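Acetohydroxyacid synthase small subunit Related (Bacteroides thetaiotaomicron, PDB 2F06) is of unknown function but binds histidine and, as a pair of ACT domains, probably serves as an amino-acid-sensing regulatory protein. Local coordinates at residues K57-K60 with A61-N65; F106-N109 with N110-N113. All coordinates share one frame; numbering follows the deposited sequence. Where two conformers were deposited one is given.

In the fold
Contacts 1 and 2 are both local, and they occupy opposite sides of the chain's centre: their own centres lie 30 Å apart and their nearest atoms about 19 Å apart, so neither touches the other. Contact 1 comes first along the chain, within helix 55-64, which packs on strands 5-13 and 69-80 and on helix 19-29. Contact 2 is the turn between strands 100-108 and 111-118. Strand 69-80 joins the two regions, because it pairs with both 5-13 and 111-118. Contact 2 contributes Ala-112 to a histidine pocket, whereas the side chain of Ala-58 in contact 1 remains about 11 Å from a bound histidine.

Contact 1. Residues K57-K60 with A61-N65; sequences KAYK and ALKDN
Tyr-59 and Lys-63, one helical turn apart, run side by side in the same direction, and Lys-63 CG sits over one face of the ring. Lys-63 CB stands 3.7 Å from Tyr-59 O. Next along the chain, Lys-63 CG lies 4.1 Å from the Tyr-59 ring centroid and 18° off the ring normal, a CH-pi contact displaced toward the CE2-CZ rim. Lys-63 CD then lies 4.1 Å from Tyr-59 OH, and bends at chi2 and chi3 keep the chain beside the ring. Replacing Tyr-59 with an alanine would probably leave the Lys-63 methylenes without the surface they lie on and set that chain free to turn. Elsewhere, Lys-60 NZ and Asp-64 OD2 form a long salt bridge of 3.7 Å. Asn-65, the first residue past the helix, sends ND2 to Ala-61 O at 2.7 Å with a nearly straight N-H (178°), from the face of that carbonyl opposite the one used by Asn-65 N. Bonds such as Lys-63 N to Tyr-59 O at 3.0 Å identify an alpha-helix. Buried Ala-58, Ala-61 and Leu-62 pack on helix 19-29, the first and last also on Leu-9 of strand 5-13, while the lysines and Asp-64 are exposed: an amphipathic helix lying on the sheet of an ACT-type alpha/beta fold.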
loop_
_atom_site.group_PDB
_atom_site.type_symbol
_atom_site.label_atom_id
_atom_site.label_comp_id
_atom_site.label_asym_id
_atom_site.label_seq_id
_atom_site.Cartn_x
_atom_site.Cartn_y
_atom_site.Cartn_z
ATOM N N LYS A 57 26.446 1.297 -6.313
ATOM C CA LYS A 57 26.841 2.716 -6.346
ATOM C C LYS A 57 25.625 3.584 -5.971
ATOM O O LYS A 57 25.762 4.537 -5.196
ATOM C CB LYS A 57 27.362 3.105 -7.723
ATOM C CG LYS A 57 27.966 4.454 -7.737
ATOM C CD LYS A 57 28.816 4.673 -8.963
ATOM C CE LYS A 57 28.364 5.929 -9.610
ATOM N NZ LYS A 57 29.488 6.550 -10.299
ATOM N N ALA A 58 24.455 3.252 -6.530
ATOM C CA ALA A 58 23.210 3.949 -6.226
ATOM C C ALA A 58 22.828 3.873 -4.770
ATOM O O ALA A 58 22.534 4.929 -4.150
ATOM C CB ALA A 58 22.079 3.439 -7.051
ATOM N N TYR A 59 22.848 2.665 -4.223
ATOM C CA TYR A 59 22.623 2.489 -2.788
ATOM C C TYR A 59 23.535 3.346 -1.888
ATOM O O TYR A 59 23.084 3.974 -0.930
ATOM C CB TYR A 59 22.756 1.015 -2.412
ATOM C CG TYR A 59 22.611 0.669 -0.943
ATOM C CD1 TYR A 59 21.370 0.374 -0.419
ATOM C CD2 TYR A 59 23.726 0.561 -0.117
ATOM C CE1 TYR A 59 21.204 0.018 0.868
ATOM C CE2 TYR A 59 23.576 0.225 1.205
ATOM C CZ TYR A 59 22.301 -0.056 1.677
ATOM O OH TYR A 59 22.090 -0.436 2.966
ATOM N N LYS A 60 24.825 3.364 -2.163
ATOM C CA LYS A 60 25.716 4.117 -1.267
ATOM C C LYS A 60 25.519 5.649 -1.396
ATOM O O LYS A 60 25.597 6.367 -0.387
ATOM C CB LYS A 60 27.163 3.661 -1.492
ATOM C CG LYS A 60 28.216 4.500 -0.834
ATOM C CD LYS A 60 29.609 4.136 -1.367
ATOM C CE LYS A 60 30.608 5.257 -1.082
ATOM N NZ LYS A 60 30.431 5.601 0.361
ATOM N N ALA A 61 25.267 6.131 -2.620
ATOM C CA ALA A 61 24.932 7.534 -2.875
ATOM C C ALA A 61 23.653 7.990 -2.104
ATOM O O ALA A 61 23.620 9.043 -1.403
ATOM C CB ALA A 61 24.754 7.762 -4.391
ATOM N N LEU A 62 22.619 7.174 -2.200
ATOM C CA LEU A 62 21.403 7.404 -1.461
ATOM C C LEU A 62 21.589 7.414 0.057
ATOM O O LEU A 62 21.109 8.347 0.685
ATOM C CB LEU A 62 20.313 6.409 -1.913
ATOM C CG LEU A 62 19.901 6.774 -3.341
ATOM C CD1 LEU A 62 19.170 5.570 -4.065
ATOM C CD2 LEU A 62 19.022 8.016 -3.277
ATOM N N LYS A 63 22.259 6.409 0.644
ATOM C CA LYS A 63 22.600 6.419 2.099
ATOM C C LYS A 63 23.400 7.659 2.519
ATOM O O LYS A 63 23.194 8.214 3.608
ATOM C CB LYS A 63 23.458 5.204 2.501
ATOM C CG LYS A 63 22.785 3.838 2.345
ATOM C CD LYS A 63 21.706 3.592 3.435
ATOM C CE LYS A 63 22.345 3.490 4.816
ATOM N NZ LYS A 63 21.264 3.023 5.706
ATOM N N ASP A 64 24.353 8.047 1.667
ATOM C CA ASP A 64 25.181 9.236 1.852
ATOM C C ASP A 64 24.333 10.508 1.897
ATOM O O ASP A 64 24.695 11.463 2.596
ATOM C CB ASP A 64 26.157 9.407 0.672
ATOM C CG ASP A 64 27.393 8.538 0.783
ATOM O OD1 ASP A 64 27.573 7.860 1.818
ATOM O OD2 ASP A 64 28.177 8.516 -0.208
ATOM N N ASN A 65 23.278 10.552 1.079
ATOM C CA ASN A 65 22.328 11.657 1.059
ATOM C C ASN A 65 21.151 11.487 2.025
ATOM O O ASN A 65 20.162 12.226 1.930
ATOM C CB ASN A 65 21.832 11.873 -0.361
ATOM C CG ASN A 65 22.876 12.556 -1.228
ATOM O OD1 ASN A 65 22.907 13.793 -1.349
ATOM N ND2 ASN A 65 23.768 11.760 -1.787
#

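Contact 2. Residues F106-N109 with N110-N113; sequences FANN and NVAN. With HIS (histidine), chain C.
Phe-106 and Asn-113 pair near the closed end of the beta hairpin of strands 100-108 and 111-118, which turns through a type II' turn from Asn-108 to Val-111. Backbone hydrogen bonds define it: Asn-113 N gives to Phe-106 O at 3.1 Å, whereas the return bond from Phe-106 N to Asn-113 O is weak. Nearer the turn, Asn-108 N donates to Val-111 O at 2.8 Å, and Val-111 N answers to Asn-108 O at 3.0 Å from above the carbonyl plane, 44° out of it. Between these two hydrogen-bonded pairs, Ala-107 and Ala-112 form a non-hydrogen-bonded pair with CA atoms 4.1 Å apart. Asn-109 takes up a positive phi (48°), as the first corner of such a turn requires. Phe-106 also pairs with a strand of the second subunit, continuing the sheet across the interface.

Van der Waals contacts lie on the sheet face carrying Asn-108, Val-111 and Asn-113. Val-111 CG2, placed between its own backbone N and carbonyl carbon, packs against Asn-108 O. The Asn-113 side chain runs across that of Asn-108, its OD1 3.6 Å from Asn-108 CB.

Ligand contact falls on the other face, in a pocket completed by residues including Asn-81, Leu-86 and Ser-105 and by Asn-33 and Leu-34 of the second subunit: Ala-112 CB rests 3.4 Å from ND1 of the bound histidine.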
loop_
_atom_site.group_PDB
_atom_site.type_symbol
_atom_site.label_atom_id
_atom_site.label_comp_id
_atom_site.label_asym_id
_atom_site.label_seq_id
_atom_site.Cartn_x
_atom_site.Cartn_y
_atom_site.Cartn_z
ATOM N N PHE A 106 6.535 -3.142 -18.860
ATOM C CA PHE A 106 6.150 -2.294 -20.007
ATOM C C PHE A 106 6.416 -3.136 -21.253
ATOM O O PHE A 106 7.370 -3.928 -21.280
ATOM C CB PHE A 106 6.975 -0.991 -20.142
ATOM C CG PHE A 106 6.291 0.270 -19.631
ATOM C CD1 PHE A 106 6.217 0.552 -18.252
ATOM C CD2 PHE A 106 5.744 1.190 -20.530
ATOM C CE1 PHE A 106 5.584 1.728 -17.776
ATOM C CE2 PHE A 106 5.105 2.340 -20.096
ATOM C CZ PHE A 106 5.036 2.631 -18.694
ATOM N N ALA A 107 5.628 -2.908 -22.289
ATOM C CA ALA A 107 5.963 -3.355 -23.628
ATOM C C ALA A 107 7.119 -2.528 -24.204
ATOM O O ALA A 107 7.108 -1.311 -24.150
ATOM C CB ALA A 107 4.733 -3.258 -24.548
ATOM N N ASN A 108 8.099 -3.227 -24.772
ATOM C CA ASN A 108 9.253 -2.639 -25.461
ATOM C C ASN A 108 9.279 -3.207 -26.902
ATOM O O ASN A 108 9.811 -4.295 -27.194
ATOM C CB ASN A 108 10.533 -2.877 -24.615
ATOM C CG ASN A 108 11.819 -2.803 -25.416
ATOM O OD1 ASN A 108 12.345 -3.833 -25.864
ATOM N ND2 ASN A 108 12.355 -1.604 -25.582
ATOM N N ASN A 109 8.662 -2.425 -27.793
ATOM C CA ASN A 109 8.408 -2.803 -29.168
ATOM C C ASN A 109 7.800 -4.208 -29.307
ATOM O O ASN A 109 6.637 -4.406 -28.985
ATOM C CB ASN A 109 9.670 -2.618 -30.017
ATOM C CG ASN A 109 9.902 -1.182 -30.385
ATOM O OD1 ASN A 109 9.644 -0.782 -31.522
ATOM N ND2 ASN A 109 10.358 -0.380 -29.427
ATOM N N ASN A 110 8.590 -5.170 -29.779
ATOM C CA ASN A 110 8.132 -6.508 -30.027
ATOM C C ASN A 110 8.144 -7.461 -28.811
ATOM O O ASN A 110 7.634 -8.594 -28.880
ATOM C CB ASN A 110 8.974 -7.089 -31.168
ATOM C CG ASN A 110 8.784 -6.344 -32.500
ATOM O OD1 ASN A 110 9.653 -6.412 -33.371
ATOM N ND2 ASN A 110 7.661 -5.645 -32.670
ATOM N N VAL A 111 8.798 -7.061 -27.723
ATOM C CA VAL A 111 8.780 -7.877 -26.494
ATOM C C VAL A 111 8.253 -7.046 -25.333
ATOM O O VAL A 111 7.899 -5.890 -25.483
ATOM C CB VAL A 111 10.185 -8.459 -26.126
ATOM C CG1 VAL A 111 10.737 -9.393 -27.216
ATOM C CG2 VAL A 111 11.142 -7.340 -25.821
ATOM N N ALA A 112 8.228 -7.626 -24.155
ATOM C CA ALA A 112 7.814 -6.912 -22.975
ATOM C C ALA A 112 8.769 -7.349 -21.900
ATOM O O ALA A 112 9.167 -8.489 -21.868
ATOM C CB ALA A 112 6.400 -7.291 -22.621
ATOM N N ASN A 113 9.188 -6.416 -21.063
ATOM C CA ASN A 113 10.112 -6.675 -19.976
ATOM C C ASN A 113 9.314 -6.709 -18.688
ATOM O O ASN A 113 8.480 -5.847 -18.458
ATOM C CB ASN A 113 11.167 -5.543 -19.950
ATOM C CG ASN A 113 12.103 -5.630 -21.141
ATOM O OD1 ASN A 113 12.196 -4.701 -21.965
ATOM N ND2 ASN A 113 12.744 -6.761 -21.292
HETATM N N HIS C . 1.702 -7.401 -24.272
HETATM C CA HIS C . 1.876 -8.744 -23.611
HETATM C C HIS C . 0.677 -9.376 -22.967
HETATM O O HIS C . -0.481 -9.015 -23.159
HETATM C CB HIS C . 3.041 -8.769 -22.605
HETATM C CG HIS C . 2.973 -7.743 -21.487
HETATM N ND1 HIS C . 3.228 -6.392 -21.681
HETATM C CD2 HIS C . 2.833 -7.903 -20.145
HETATM C CE1 HIS C . 3.179 -5.762 -20.514
HETATM N NE2 HIS C . 2.949 -6.661 -19.565
HETATM O OXT HIS C . 0.866 -10.308 -22.172
HETATM O O HOH W 1 9.550 -2.504 -21.535
#